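PDB 4KQC: periplasmic binding protein/LacI transcriptional regulator from Brachyspira murdochii, which probably binds a carbohydrate as the extracytoplasmic solute-binding component of an ABC transporter. Local coordinates for residues A[14-19]-A[43-48]; A[77-82]-A[98-103]; A[110-115]-A[295-300]; A[142-147]-A[204-209]. All coordinates share one frame; numbering follows the deposited sequence.

Contact 1. Residues A[14-19]-A[43-48]; sequences FQHKFW and ETESDS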
loop_
_atom_site.group_PDB
_atom_site.type_symbol
_atom_site.label_atom_id
_atom_site.label_comp_id
_atom_site.label_asym_id
_atom_site.label_seq_id
_atom_site.Cartn_x
_atom_site.Cartn_y
_atom_site.Cartn_z
ATOM N N PHE A 14 -9.904 11.795 2.238
ATOM C CA PHE A 14 -10.710 10.719 2.783
ATOM C C PHE A 14 -11.398 9.862 1.740
ATOM O O PHE A 14 -12.323 9.136 2.096
ATOM C CB PHE A 14 -11.727 11.245 3.789
ATOM C CG PHE A 14 -11.123 11.974 4.933
ATOM C CD1 PHE A 14 -10.255 11.326 5.776
ATOM C CD2 PHE A 14 -11.452 13.287 5.236
ATOM C CE1 PHE A 14 -9.684 11.940 6.862
ATOM C CE2 PHE A 14 -10.858 13.921 6.337
ATOM C CZ PHE A 14 -9.939 13.230 7.135
ATOM N N GLN A 15 -10.955 9.883 0.476
ATOM C CA GLN A 15 -11.440 8.890 -0.473
ATOM C C GLN A 15 -11.471 7.490 0.142
ATOM O O GLN A 15 -12.449 6.732 -0.021
ATOM C CB GLN A 15 -10.596 8.879 -1.722
ATOM C CG GLN A 15 -11.189 7.999 -2.806
ATOM C CD GLN A 15 -10.343 7.930 -4.043
ATOM O OE1 GLN A 15 -9.438 8.719 -4.267
ATOM N NE2 GLN A 15 -10.608 6.928 -4.853
ATOM N N HIS A 16 -10.391 7.129 0.833
ATOM C CA HIS A 16 -10.230 5.817 1.454
ATOM C C HIS A 16 -10.249 6.021 2.956
ATOM O O HIS A 16 -9.533 6.900 3.440
ATOM C CB HIS A 16 -8.936 5.160 1.021
ATOM C CG HIS A 16 -8.810 5.053 -0.478
ATOM N ND1 HIS A 16 -9.659 4.267 -1.237
ATOM C CD2 HIS A 16 -8.004 5.694 -1.352
ATOM C CE1 HIS A 16 -9.347 4.392 -2.513
ATOM N NE2 HIS A 16 -8.350 5.259 -2.614
ATOM N N LYS A 17 -11.073 5.258 3.669
ATOM C CA LYS A 17 -11.270 5.465 5.125
ATOM C C LYS A 17 -10.059 5.132 6.013
ATOM O O LYS A 17 -10.055 5.464 7.186
ATOM C CB LYS A 17 -12.452 4.659 5.638
ATOM C CG LYS A 17 -13.834 5.106 5.152
ATOM C CD LYS A 17 -14.871 4.137 5.760
ATOM C CE LYS A 17 -16.190 4.068 4.998
ATOM N NZ LYS A 17 -17.167 5.015 5.595
ATOM N N PHE A 18 -9.083 4.431 5.435
ATOM C CA PHE A 18 -7.731 4.363 6.023
ATOM C C PHE A 18 -7.370 5.707 6.634
ATOM O O PHE A 18 -6.814 5.770 7.698
ATOM C CB PHE A 18 -6.813 4.019 4.865
ATOM C CG PHE A 18 -5.325 3.928 5.177
ATOM C CD1 PHE A 18 -4.494 5.027 5.083
ATOM C CD2 PHE A 18 -4.735 2.682 5.477
ATOM C CE1 PHE A 18 -3.120 4.908 5.205
ATOM C CE2 PHE A 18 -3.341 2.582 5.637
ATOM C CZ PHE A 18 -2.551 3.689 5.539
ATOM N N TRP A 19 -7.647 6.794 5.907
ATOM C CA TRP A 19 -7.201 8.114 6.295
ATOM C C TRP A 19 -7.944 8.701 7.504
ATOM O O TRP A 19 -7.394 9.577 8.197
ATOM C CB TRP A 19 -7.191 9.080 5.068
ATOM C CG TRP A 19 -6.085 8.712 4.175
ATOM C CD1 TRP A 19 -6.116 7.847 3.152
ATOM C CD2 TRP A 19 -4.727 9.113 4.315
ATOM N NE1 TRP A 19 -4.870 7.696 2.608
ATOM C CE2 TRP A 19 -3.992 8.459 3.316
ATOM C CE3 TRP A 19 -4.074 10.004 5.155
ATOM C CZ2 TRP A 19 -2.622 8.631 3.156
ATOM C CZ3 TRP A 19 -2.684 10.164 4.955
ATOM C CH2 TRP A 19 -2.011 9.480 3.966
ATOM N N GLU A 43 -10.414 15.955 -2.149
ATOM C CA GLU A 43 -11.655 15.160 -2.053
ATOM C C GLU A 43 -11.451 13.734 -2.536
ATOM O O GLU A 43 -11.920 12.788 -1.896
ATOM C CB GLU A 43 -12.801 15.820 -2.833
ATOM C CG GLU A 43 -14.038 14.927 -2.966
ATOM C CD GLU A 43 -15.330 15.683 -3.231
ATOM O OE1 GLU A 43 -15.381 16.884 -2.892
ATOM O OE2 GLU A 43 -16.300 15.065 -3.746
ATOM N N THR A 44 -10.749 13.595 -3.651
ATOM C CA THR A 44 -10.260 12.320 -4.134
ATOM C C THR A 44 -8.790 12.403 -4.414
ATOM O O THR A 44 -8.236 13.487 -4.598
ATOM C CB THR A 44 -10.971 11.899 -5.443
ATOM O OG1 THR A 44 -10.397 12.616 -6.538
ATOM C CG2 THR A 44 -12.440 12.119 -5.378
ATOM N N GLU A 45 -8.134 11.259 -4.474
ATOM C CA GLU A 45 -6.691 11.239 -4.714
ATOM C C GLU A 45 -6.302 11.712 -6.115
ATOM O O GLU A 45 -5.135 12.048 -6.315
ATOM C CB GLU A 45 -6.069 9.903 -4.328
ATOM C CG GLU A 45 -6.283 9.608 -2.859
ATOM C CD GLU A 45 -5.534 8.360 -2.397
ATOM O OE1 GLU A 45 -4.769 7.723 -3.182
ATOM O OE2 GLU A 45 -5.706 7.934 -1.252
ATOM N N SER A 46 -7.228 11.779 -7.059
ATOM C CA SER A 46 -6.906 12.332 -8.377
ATOM C C SER A 46 -6.843 13.847 -8.399
ATOM O O SER A 46 -6.447 14.439 -9.404
ATOM C CB SER A 46 -7.938 11.841 -9.397
ATOM O OG SER A 46 -8.063 10.446 -9.271
ATOM N N ASP A 47 -7.219 14.514 -7.288
ATOM C CA ASP A 47 -7.334 16.003 -7.273
ATOM C C ASP A 47 -5.984 16.587 -6.877
ATOM O O ASP A 47 -5.794 17.193 -5.828
ATOM C CB ASP A 47 -8.476 16.468 -6.348
ATOM C CG ASP A 47 -9.831 16.025 -6.803
ATOM O OD1 ASP A 47 -10.096 15.972 -8.048
ATOM O OD2 ASP A 47 -10.724 15.813 -5.970
ATOM N N SER A 48 -4.993 16.374 -7.745
ATOM C CA SER A 48 -3.638 16.833 -7.485
ATOM C C SER A 48 -3.553 18.359 -7.373
ATOM O O SER A 48 -2.762 18.859 -6.567
ATOM C CB SER A 48 -2.673 16.359 -8.593
ATOM O OG SER A 48 -3.015 16.919 -9.844
HETATM O O HOH W 1 -12.131 13.387 0.928
HETATM O O HOH W 2 -9.130 9.436 -7.186
HETATM O O HOH W 3 -7.237 6.266 -4.708
HETATM O O HOH W 4 -7.896 8.684 0.588
HETATM O O HOH W 5 -4.454 6.259 0.206
#

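Contact 2. Residues A[77-82]-A[98-103]; sequences EQIKRI and PDQAQG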
loop_
_atom_site.group_PDB
_atom_site.type_symbol
_atom_site.label_atom_id
_atom_site.label_comp_id
_atom_site.label_asym_id
_atom_site.label_seq_id
_atom_site.Cartn_x
_atom_site.Cartn_y
_atom_site.Cartn_z
ATOM N N GLU A 77 7.667 22.675 -6.779
ATOM C CA GLU A 77 7.631 24.094 -6.480
ATOM C C GLU A 77 7.345 24.313 -5.011
ATOM O O GLU A 77 7.976 25.152 -4.371
ATOM C CB GLU A 77 6.611 24.850 -7.365
ATOM C CG GLU A 77 6.968 24.790 -8.851
ATOM C CD GLU A 77 6.199 25.777 -9.717
ATOM O OE1 GLU A 77 5.340 26.502 -9.179
ATOM O OE2 GLU A 77 6.457 25.863 -10.960
ATOM N N GLN A 78 6.392 23.572 -4.479
ATOM C CA GLN A 78 6.000 23.690 -3.060
ATOM C C GLN A 78 7.168 23.253 -2.144
ATOM O O GLN A 78 7.519 23.946 -1.179
ATOM C CB GLN A 78 4.782 22.798 -2.811
ATOM C CG GLN A 78 3.513 23.378 -3.390
ATOM C CD GLN A 78 3.332 23.143 -4.897
ATOM O OE1 GLN A 78 3.983 22.294 -5.520
ATOM N NE2 GLN A 78 2.507 23.974 -5.495
ATOM N N ILE A 79 7.807 22.157 -2.515
ATOM C CA ILE A 79 8.912 21.633 -1.705
ATOM C C ILE A 79 10.109 22.590 -1.775
ATOM O O ILE A 79 10.771 22.893 -0.764
ATOM C CB ILE A 79 9.279 20.208 -2.132
ATOM C CG1 ILE A 79 8.159 19.265 -1.810
ATOM C CG2 ILE A 79 10.593 19.751 -1.472
ATOM C CD1 ILE A 79 8.238 17.989 -2.595
ATOM N N LYS A 80 10.342 23.161 -2.941
ATOM C CA LYS A 80 11.388 24.174 -3.085
ATOM C C LYS A 80 11.161 25.348 -2.175
ATOM O O LYS A 80 12.110 25.863 -1.509
ATOM C CB LYS A 80 11.522 24.614 -4.566
ATOM C CG LYS A 80 12.656 25.573 -4.749
ATOM C CD LYS A 80 13.131 25.526 -6.177
ATOM C CE LYS A 80 14.146 26.608 -6.422
ATOM N NZ LYS A 80 14.412 26.657 -7.888
ATOM N N ARG A 81 9.909 25.821 -2.102
ATOM C CA ARG A 81 9.565 26.942 -1.200
ATOM C C ARG A 81 9.741 26.572 0.282
ATOM O O ARG A 81 10.237 27.364 1.072
ATOM C CB ARG A 81 8.152 27.515 -1.599
ATOM C CG ARG A 81 7.684 28.771 -0.886
ATOM C CD ARG A 81 6.674 29.547 -1.735
ATOM N NE ARG A 81 5.376 28.930 -1.691
ATOM C CZ ARG A 81 4.396 29.278 -0.855
ATOM N NH1 ARG A 81 3.241 28.589 -0.847
ATOM N NH2 ARG A 81 4.572 30.257 0.017
ATOM N N ILE A 82 9.268 25.399 0.633
ATOM C CA ILE A 82 9.452 24.864 2.020
ATOM C C ILE A 82 10.924 24.912 2.390
ATOM O O ILE A 82 11.303 25.323 3.498
ATOM C CB ILE A 82 8.849 23.453 2.130
ATOM C CG1 ILE A 82 7.307 23.504 2.147
ATOM C CG2 ILE A 82 9.393 22.775 3.375
ATOM C CD1 ILE A 82 6.623 22.150 1.927
ATOM N N PRO A 98 11.034 10.498 -4.183
ATOM C CA PRO A 98 12.406 10.840 -3.938
ATOM C C PRO A 98 12.994 11.867 -4.895
ATOM O O PRO A 98 13.787 12.729 -4.515
ATOM C CB PRO A 98 13.134 9.476 -4.075
ATOM C CG PRO A 98 12.103 8.511 -3.636
ATOM C CD PRO A 98 10.803 9.034 -4.164
ATOM N N ASP A 99 12.620 11.776 -6.164
ATOM C CA ASP A 99 13.095 12.728 -7.146
ATOM C C ASP A 99 12.475 14.111 -7.047
ATOM O O ASP A 99 12.825 15.008 -7.844
ATOM C CB ASP A 99 13.023 12.130 -8.605
ATOM C CG ASP A 99 11.593 12.018 -9.178
ATOM O OD1 ASP A 99 10.627 12.564 -8.617
ATOM O OD2 ASP A 99 11.468 11.377 -10.236
ATOM N N GLN A 100 11.571 14.314 -6.100
ATOM C CA GLN A 100 10.992 15.631 -5.828
ATOM C C GLN A 100 11.514 16.226 -4.526
ATOM O O GLN A 100 11.201 17.378 -4.222
ATOM C CB GLN A 100 9.476 15.580 -5.752
ATOM C CG GLN A 100 8.842 15.161 -7.067
ATOM C CD GLN A 100 7.330 15.310 -7.128
ATOM O OE1 GLN A 100 6.715 15.955 -6.291
ATOM N NE2 GLN A 100 6.729 14.629 -8.094
ATOM N N ALA A 101 12.160 15.428 -3.683
ATOM C CA ALA A 101 12.404 15.863 -2.328
ATOM C C ALA A 101 13.438 16.977 -2.165
ATOM O O ALA A 101 13.430 17.698 -1.147
ATOM C CB ALA A 101 12.831 14.642 -1.476
ATOM N N GLN A 102 14.363 17.115 -3.110
ATOM C CA GLN A 102 15.312 18.217 -3.105
ATOM C C GLN A 102 16.111 18.393 -1.793
ATOM O O GLN A 102 16.456 19.517 -1.406
ATOM C CB GLN A 102 14.555 19.521 -3.482
ATOM C CG GLN A 102 13.973 19.540 -4.887
ATOM C CD GLN A 102 12.952 20.665 -5.100
ATOM O OE1 GLN A 102 13.297 21.828 -5.271
ATOM N NE2 GLN A 102 11.689 20.328 -5.043
ATOM N N GLY A 103 16.414 17.281 -1.110
ATOM C CA GLY A 103 17.163 17.379 0.126
ATOM C C GLY A 103 16.420 17.946 1.282
ATOM O O GLY A 103 17.066 18.321 2.238
#

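Contact 3. Residues A[110-115]-A[295-300]; sequences STDNRA and NIDTGA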
loop_
_atom_site.group_PDB
_atom_site.type_symbol
_atom_site.label_atom_id
_atom_site.label_comp_id
_atom_site.label_asym_id
_atom_site.label_seq_id
_atom_site.Cartn_x
_atom_site.Cartn_y
_atom_site.Cartn_z
ATOM N N SER A 110 6.365 5.537 7.581
ATOM C CA SER A 110 5.637 4.766 6.598
ATOM C C SER A 110 5.804 3.306 6.756
ATOM O O SER A 110 6.727 2.870 7.430
ATOM C CB SER A 110 6.155 5.078 5.194
ATOM O OG SER A 110 7.479 4.694 5.002
ATOM N N THR A 111 4.932 2.563 6.079
ATOM C CA THR A 111 5.096 1.144 5.904
ATOM C C THR A 111 6.353 0.953 5.043
ATOM O O THR A 111 6.586 1.708 4.086
ATOM C CB THR A 111 3.874 0.638 5.171
ATOM O OG1 THR A 111 2.700 0.953 5.961
ATOM C CG2 THR A 111 4.027 -0.887 4.876
ATOM N N ASP A 112 7.134 -0.075 5.287
ATOM C CA ASP A 112 8.148 -0.505 4.315
ATOM C C ASP A 112 7.471 -1.423 3.240
ATOM O O ASP A 112 7.138 -2.593 3.492
ATOM C CB ASP A 112 9.257 -1.218 5.084
ATOM C CG ASP A 112 10.362 -1.785 4.210
ATOM O OD1 ASP A 112 10.164 -2.037 3.030
ATOM O OD2 ASP A 112 11.429 -2.097 4.793
ATOM N N ASN A 113 7.160 -0.843 2.100
ATOM C CA ASN A 113 6.470 -1.555 1.027
ATOM C C ASN A 113 7.109 -2.874 0.626
ATOM O O ASN A 113 6.414 -3.863 0.452
ATOM C CB ASN A 113 6.323 -0.668 -0.193
ATOM C CG ASN A 113 5.221 0.337 -0.024
ATOM O OD1 ASN A 113 4.118 0.021 0.491
ATOM N ND2 ASN A 113 5.476 1.537 -0.473
ATOM N N ARG A 114 8.428 -2.866 0.464
ATOM C CA ARG A 114 9.117 -4.051 0.014
ATOM C C ARG A 114 9.005 -5.202 1.038
ATOM O O ARG A 114 8.695 -6.349 0.680
ATOM C CB ARG A 114 10.586 -3.782 -0.314
ATOM C CG ARG A 114 10.723 -2.990 -1.603
ATOM C CD ARG A 114 12.126 -2.415 -1.744
ATOM N NE ARG A 114 12.287 -1.799 -3.071
ATOM C CZ ARG A 114 11.790 -0.596 -3.418
ATOM N NH1 ARG A 114 11.159 0.202 -2.547
ATOM N NH2 ARG A 114 11.969 -0.182 -4.659
ATOM N N ALA A 115 9.133 -4.844 2.322
ATOM C CA ALA A 115 8.983 -5.810 3.399
ATOM C C ALA A 115 7.594 -6.336 3.538
ATOM O O ALA A 115 7.428 -7.516 3.775
ATOM C CB ALA A 115 9.387 -5.151 4.698
ATOM N N ASN A 295 13.964 8.189 9.837
ATOM C CA ASN A 295 12.850 7.447 9.270
ATOM C C ASN A 295 12.290 6.441 10.248
ATOM O O ASN A 295 13.037 5.792 11.023
ATOM C CB ASN A 295 13.292 6.709 8.051
ATOM C CG ASN A 295 13.655 7.616 6.930
ATOM O OD1 ASN A 295 13.101 8.735 6.772
ATOM N ND2 ASN A 295 14.549 7.130 6.073
ATOM N N ILE A 296 10.977 6.281 10.219
ATOM C CA ILE A 296 10.298 5.329 11.073
ATOM C C ILE A 296 9.544 4.335 10.215
ATOM O O ILE A 296 8.772 4.713 9.316
ATOM C CB ILE A 296 9.352 6.049 12.010
ATOM C CG1 ILE A 296 10.168 6.996 12.916
ATOM C CG2 ILE A 296 8.553 5.037 12.762
ATOM C CD1 ILE A 296 9.353 7.735 13.878
ATOM N N ASP A 297 9.741 3.042 10.490
ATOM C CA ASP A 297 9.047 1.968 9.769
ATOM C C ASP A 297 7.876 1.555 10.622
ATOM O O ASP A 297 8.067 1.008 11.732
ATOM C CB ASP A 297 10.049 0.824 9.601
ATOM C CG ASP A 297 9.477 -0.391 8.888
ATOM O OD1 ASP A 297 8.253 -0.433 8.579
ATOM O OD2 ASP A 297 10.295 -1.366 8.700
ATOM N N THR A 298 6.653 1.768 10.151
ATOM C CA THR A 298 5.478 1.406 10.913
ATOM C C THR A 298 5.004 -0.045 10.653
ATOM O O THR A 298 4.052 -0.514 11.291
ATOM C CB THR A 298 4.353 2.443 10.702
ATOM O OG1 THR A 298 4.114 2.601 9.312
ATOM C CG2 THR A 298 4.760 3.827 11.284
ATOM N N GLY A 299 5.613 -0.726 9.695
ATOM C CA GLY A 299 5.377 -2.147 9.511
ATOM C C GLY A 299 4.104 -2.583 8.856
ATOM O O GLY A 299 3.375 -1.740 8.349
ATOM N N ALA A 300 3.881 -3.885 8.783
ATOM C CA ALA A 300 2.724 -4.434 8.150
ATOM C C ALA A 300 2.465 -5.801 8.735
ATOM O O ALA A 300 3.379 -6.374 9.302
ATOM C CB ALA A 300 2.940 -4.499 6.647
HETATM O O HOH W 6 10.103 5.398 6.496
HETATM O O HOH W 7 2.281 0.658 8.575
#

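Contact 4. Residues A[142-147]-A[204-209]; sequences KIAVLQ and KSVLGI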
loop_
_atom_site.group_PDB
_atom_site.type_symbol
_atom_site.label_atom_id
_atom_site.label_comp_id
_atom_site.label_asym_id
_atom_site.label_seq_id
_atom_site.Cartn_x
_atom_site.Cartn_y
_atom_site.Cartn_z
ATOM N N LYS A 142 2.831 -20.200 -13.501
ATOM C CA LYS A 142 2.767 -18.746 -13.570
ATOM C C LYS A 142 2.139 -18.137 -12.329
ATOM O O LYS A 142 1.130 -18.625 -11.859
ATOM C CB LYS A 142 1.957 -18.322 -14.798
ATOM C CG LYS A 142 2.395 -18.956 -16.110
ATOM C CD LYS A 142 3.857 -18.637 -16.405
ATOM C CE LYS A 142 4.169 -18.774 -17.886
ATOM N NZ LYS A 142 4.028 -20.172 -18.361
ATOM N N ILE A 143 2.768 -17.102 -11.817
ATOM C CA ILE A 143 2.215 -16.261 -10.765
ATOM C C ILE A 143 2.153 -14.808 -11.279
ATOM O O ILE A 143 3.164 -14.246 -11.728
ATOM C CB ILE A 143 3.038 -16.331 -9.488
ATOM C CG1 ILE A 143 3.070 -17.790 -8.938
ATOM C CG2 ILE A 143 2.476 -15.375 -8.452
ATOM C CD1 ILE A 143 4.297 -18.607 -9.304
ATOM N N ALA A 144 0.969 -14.230 -11.275
ATOM C CA ALA A 144 0.777 -12.871 -11.768
ATOM C C ALA A 144 0.928 -11.879 -10.643
ATOM O O ALA A 144 0.436 -12.120 -9.507
ATOM C CB ALA A 144 -0.597 -12.758 -12.349
ATOM N N VAL A 145 1.607 -10.786 -10.917
ATOM C CA VAL A 145 1.760 -9.694 -9.954
ATOM C C VAL A 145 1.044 -8.479 -10.582
ATOM O O VAL A 145 1.527 -7.967 -11.564
ATOM C CB VAL A 145 3.242 -9.410 -9.724
ATOM C CG1 VAL A 145 3.459 -8.096 -8.923
ATOM C CG2 VAL A 145 3.931 -10.623 -9.083
ATOM N N LEU A 146 -0.047 -8.003 -9.993
ATOM C CA LEU A 146 -0.724 -6.820 -10.505
ATOM C C LEU A 146 -0.132 -5.665 -9.744
ATOM O O LEU A 146 -0.432 -5.461 -8.549
ATOM C CB LEU A 146 -2.236 -6.918 -10.296
ATOM C CG LEU A 146 -2.994 -7.692 -11.382
ATOM C CD1 LEU A 146 -3.227 -6.809 -12.604
ATOM C CD2 LEU A 146 -2.317 -8.989 -11.792
ATOM N N GLN A 147 0.750 -4.958 -10.435
ATOM C CA GLN A 147 1.475 -3.828 -9.883
ATOM C C GLN A 147 0.701 -2.560 -10.122
ATOM O O GLN A 147 0.336 -2.324 -11.257
ATOM C CB GLN A 147 2.832 -3.767 -10.603
ATOM C CG GLN A 147 3.591 -2.473 -10.363
ATOM C CD GLN A 147 4.967 -2.454 -11.001
ATOM O OE1 GLN A 147 5.513 -3.498 -11.340
ATOM N NE2 GLN A 147 5.523 -1.273 -11.178
ATOM N N LYS A 204 -7.537 -21.296 -16.404
ATOM C CA LYS A 204 -6.363 -22.158 -16.130
ATOM C C LYS A 204 -5.068 -21.582 -16.716
ATOM O O LYS A 204 -4.319 -22.253 -17.445
ATOM C CB LYS A 204 -6.630 -23.601 -16.600
ATOM C CG LYS A 204 -7.838 -24.242 -15.926
ATOM C CD LYS A 204 -7.841 -25.775 -16.141
ATOM C CE LYS A 204 -9.080 -26.374 -15.530
ATOM N NZ LYS A 204 -10.274 -26.067 -16.369
ATOM N N SER A 205 -4.828 -20.320 -16.403
ATOM C CA SER A 205 -3.662 -19.590 -16.885
ATOM C C SER A 205 -2.544 -19.410 -15.879
ATOM O O SER A 205 -1.332 -19.381 -16.264
ATOM C CB SER A 205 -4.058 -18.213 -17.401
ATOM O OG SER A 205 -5.021 -18.311 -18.453
ATOM N N VAL A 206 -2.902 -19.236 -14.610
ATOM C CA VAL A 206 -1.936 -18.936 -13.538
ATOM C C VAL A 206 -2.271 -19.731 -12.314
ATOM O O VAL A 206 -3.389 -20.269 -12.180
ATOM C CB VAL A 206 -1.867 -17.429 -13.221
ATOM C CG1 VAL A 206 -1.533 -16.552 -14.452
ATOM C CG2 VAL A 206 -3.145 -16.969 -12.582
ATOM N N LEU A 207 -1.313 -19.868 -11.407
ATOM C CA LEU A 207 -1.587 -20.528 -10.118
ATOM C C LEU A 207 -1.953 -19.542 -9.045
ATOM O O LEU A 207 -2.696 -19.876 -8.108
ATOM C CB LEU A 207 -0.366 -21.321 -9.585
ATOM C CG LEU A 207 0.155 -22.513 -10.347
ATOM C CD1 LEU A 207 1.367 -23.128 -9.599
ATOM C CD2 LEU A 207 -1.009 -23.471 -10.397
ATOM N N GLY A 208 -1.383 -18.345 -9.141
ATOM C CA GLY A 208 -1.607 -17.351 -8.053
ATOM C C GLY A 208 -1.622 -15.972 -8.643
ATOM O O GLY A 208 -1.099 -15.749 -9.717
ATOM N N ILE A 209 -2.198 -15.060 -7.878
ATOM C CA ILE A 209 -2.278 -13.673 -8.247
ATOM C C ILE A 209 -2.040 -12.831 -7.029
ATOM O O ILE A 209 -2.715 -13.018 -5.988
ATOM C CB ILE A 209 -3.660 -13.364 -8.792
ATOM C CG1 ILE A 209 -3.990 -14.246 -10.035
ATOM C CG2 ILE A 209 -3.729 -11.877 -9.080
ATOM C CD1 ILE A 209 -5.440 -14.098 -10.538
#

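Contact 1. Residues A[14-19]-A[43-48]
The imidazole of His16 meets the carboxylate of Glu45 at its edge: Glu45 OE2 lies 3.2 Å from His16 CD2, near the ring plane, and the carboxylate is turned 84° against the ring. Water 3 sits at the same ring's edge, 2.6 Å from His16 NE2, while Gln15 CG covers one face, offset toward the rim. The indole of Trp19 has Phe18 CD1 over one face and His16 O and water 5 at its edge. Trp19 NE1 donates to that water, which donates in turn to Glu45 OE2 at 2.5 Å, so indole and carboxylate are joined through a solvent molecule. Water 4 gives OE2 a second bond and accepts from His16 N. Two donors therefore grip one carboxylate oxygen, which suits an acid and would probably favour its charged form. An alanine in place of Glu45 would probably leave waters 4 and 5 without their shared acceptor and the His16 edge without its carboxylate.

The direct bond between the segments is amide to backbone. Gln15, its CG anti to the backbone N (chi1 -172°) and its chain extended, reaches across Glu45 at about a right angle, and its OE1 accepts from Glu45 N at 2.9 Å, almost straight at 174°. Glutamine has both the length and the carbonyl for this. Thr44 to Asp47 form a type I turn, with Thr44 N donating to Asp47 OD2.

The contact joins the loop leading into helix 18-33 to the loop between strand 36-40 and helix 48-60, with Phe39 of that strand touching Phe14 and Trp19.

Contact 2. Residues A[77-82]-A[98-103]
Ile79 and Lys80 of helix 76-84 lie against residues 100-102 of the loop between strands 89-92 and 105-110, a helix-to-loop contact within an alternating alpha/beta domain. No hydrogen bond joins residues 77-82 to 98-103.

The van der Waals contacts belong mainly to Ile79. Its CD1 rests 3.4 Å from Gln100 O and its CG2 3.5 Å from Ala101 O, so a branched side chain spreads over two successive carbonyls. Ile96 and Ala104 also touch this isoleucine, which suits its buried place. Ala101 meets the helix through its carbonyl, while its methyl points away and touches Ile96.

The polar bonds run within the loop and to residues just before the helix segment. Gln102 NE2 donates to Gln100 O at 3.1 Å, from above the carbonyl plane, and also to Thr76 O, so one amide nitrogen ties loop to helix start. Gln100 OE1 accepts from Phe75 N and its NE2 donates to Gly73 O. An alanine in place of Gln102 would probably leave Gln100 O and Thr76 O without this shared donor and open a gap beside Lys80.

The end of Lys80 leads away, but its aliphatic CB, CG and CD run past Gln102 OE1, with CB nearest at 3.4 Å.

Contact 3. Residues A[110-115]-A[295-300]
Ser110 and Asp297 pair as a parallel beta bridge, which adds the short strand 296-297 to the edge of the parallel sheet beside strand 105-110. Ser110 N donates to Ile296 O at 3.1 Å, nearly along the C=O axis, and Ser110 O accepts from Thr298 N at 2.9 Å. The second donor stands above the carbonyl plane, where the chain turns out of the strand. Asp297 CA also lies 3.4 Å from Ser110 O in a CA-H...O contact.

That departure is an Asx turn: Asp297 OD1 accepts from Gly299 N. The positive phi of Gly299 (77°) is easily taken up by a residue without a side chain. On the other segment Asp112 is the N-cap of helix 113-133, its OD1 accepting from Ala115 N. The two carboxylates come close, Asp112 OD2 standing 4.1 Å from Asp297 OD2, a like-charge approach that would probably cost some energy.

Thr111 CG2 lies 3.6 Å from Gly299 O and, less closely, 4.2 Å from Ala300 CB, while Thr111 OG1 is hydrogen-bonded to Gln271 OE1. Water 7 joins both threonines to the backbone: it donates to Thr111 OG1, is hydrogen-bonded to Thr298 OG1, and donates to Gly299 O at 2.6 Å.

Contact 4. Residues A[142-147]-A[204-209]
Ala144 CB touches two branched side chains of the neighbouring segment, 4.4 Å from Val206 CG1 and equally far from Ile209 CG1. The small methyl lets the beta-branched valine and isoleucine pack over that face of the sheet, each offering it one branch. Farther along, Leu146 CD2, in one of two conformers of this leucine, reaches Ile209 CG2 at 4.2 Å, and Leu201 of a loop also touches Ala144. The other side of the sheet carries Ile143, likewise modelled in two conformers; in one of them its CG2 touches Gly208 O. Phe165 of helix 152-171 packs on Ile143 there.

At Gly208 a CB would lie against Ile143 CG2 at ordinary contact distance. Gly208 N is buried with no partner in the model.

The backbone carries the polar link. Ala144 N donates to Gly208 O at 3.0 Å, and Leu207 N to Lys142 O at 2.8 Å, this bond being nearly straight at 170°. Ile209 CA adds a CA-H...O contact to Ala144 O. At the margin, one of two conformers of Lys142 lays its CB 3.9 Å from Val206 CG1, using the aliphatic part of its chain against the valine, and its NZ donates to Lys140 O. Ser205 OG is bonded to Arg202 O.

Ala144 and Ile209 form a parallel beta bridge between strands 141-146 and 208-211. With strand 179-184 on the far side of 141-146, this gives the 2-1-3 strand order of the Rossmann-like domains of periplasmic binding proteins.

In the fold
From the N terminus, contact 1 closes first, joining the loop before helix 18-33 to the one after strand 36-40. Contact 2 follows in series, closing the path from helix 76-84 through strand 89-92 to the next loop. Both lie in the part of the protein built on the six-stranded parallel sheet. Contact 3 opens at the end of strand 105-110 and closes when strand 296-297 returns to that sheet's edge; its segments are 180 residues apart at their nearest ends. Nested inside its loop is contact 4, which pairs strands of the second, mixed sheet; its centre is about 25 Å from that of contact 3. Contacts 2 and 4 stand on opposite sides of the chain's centre.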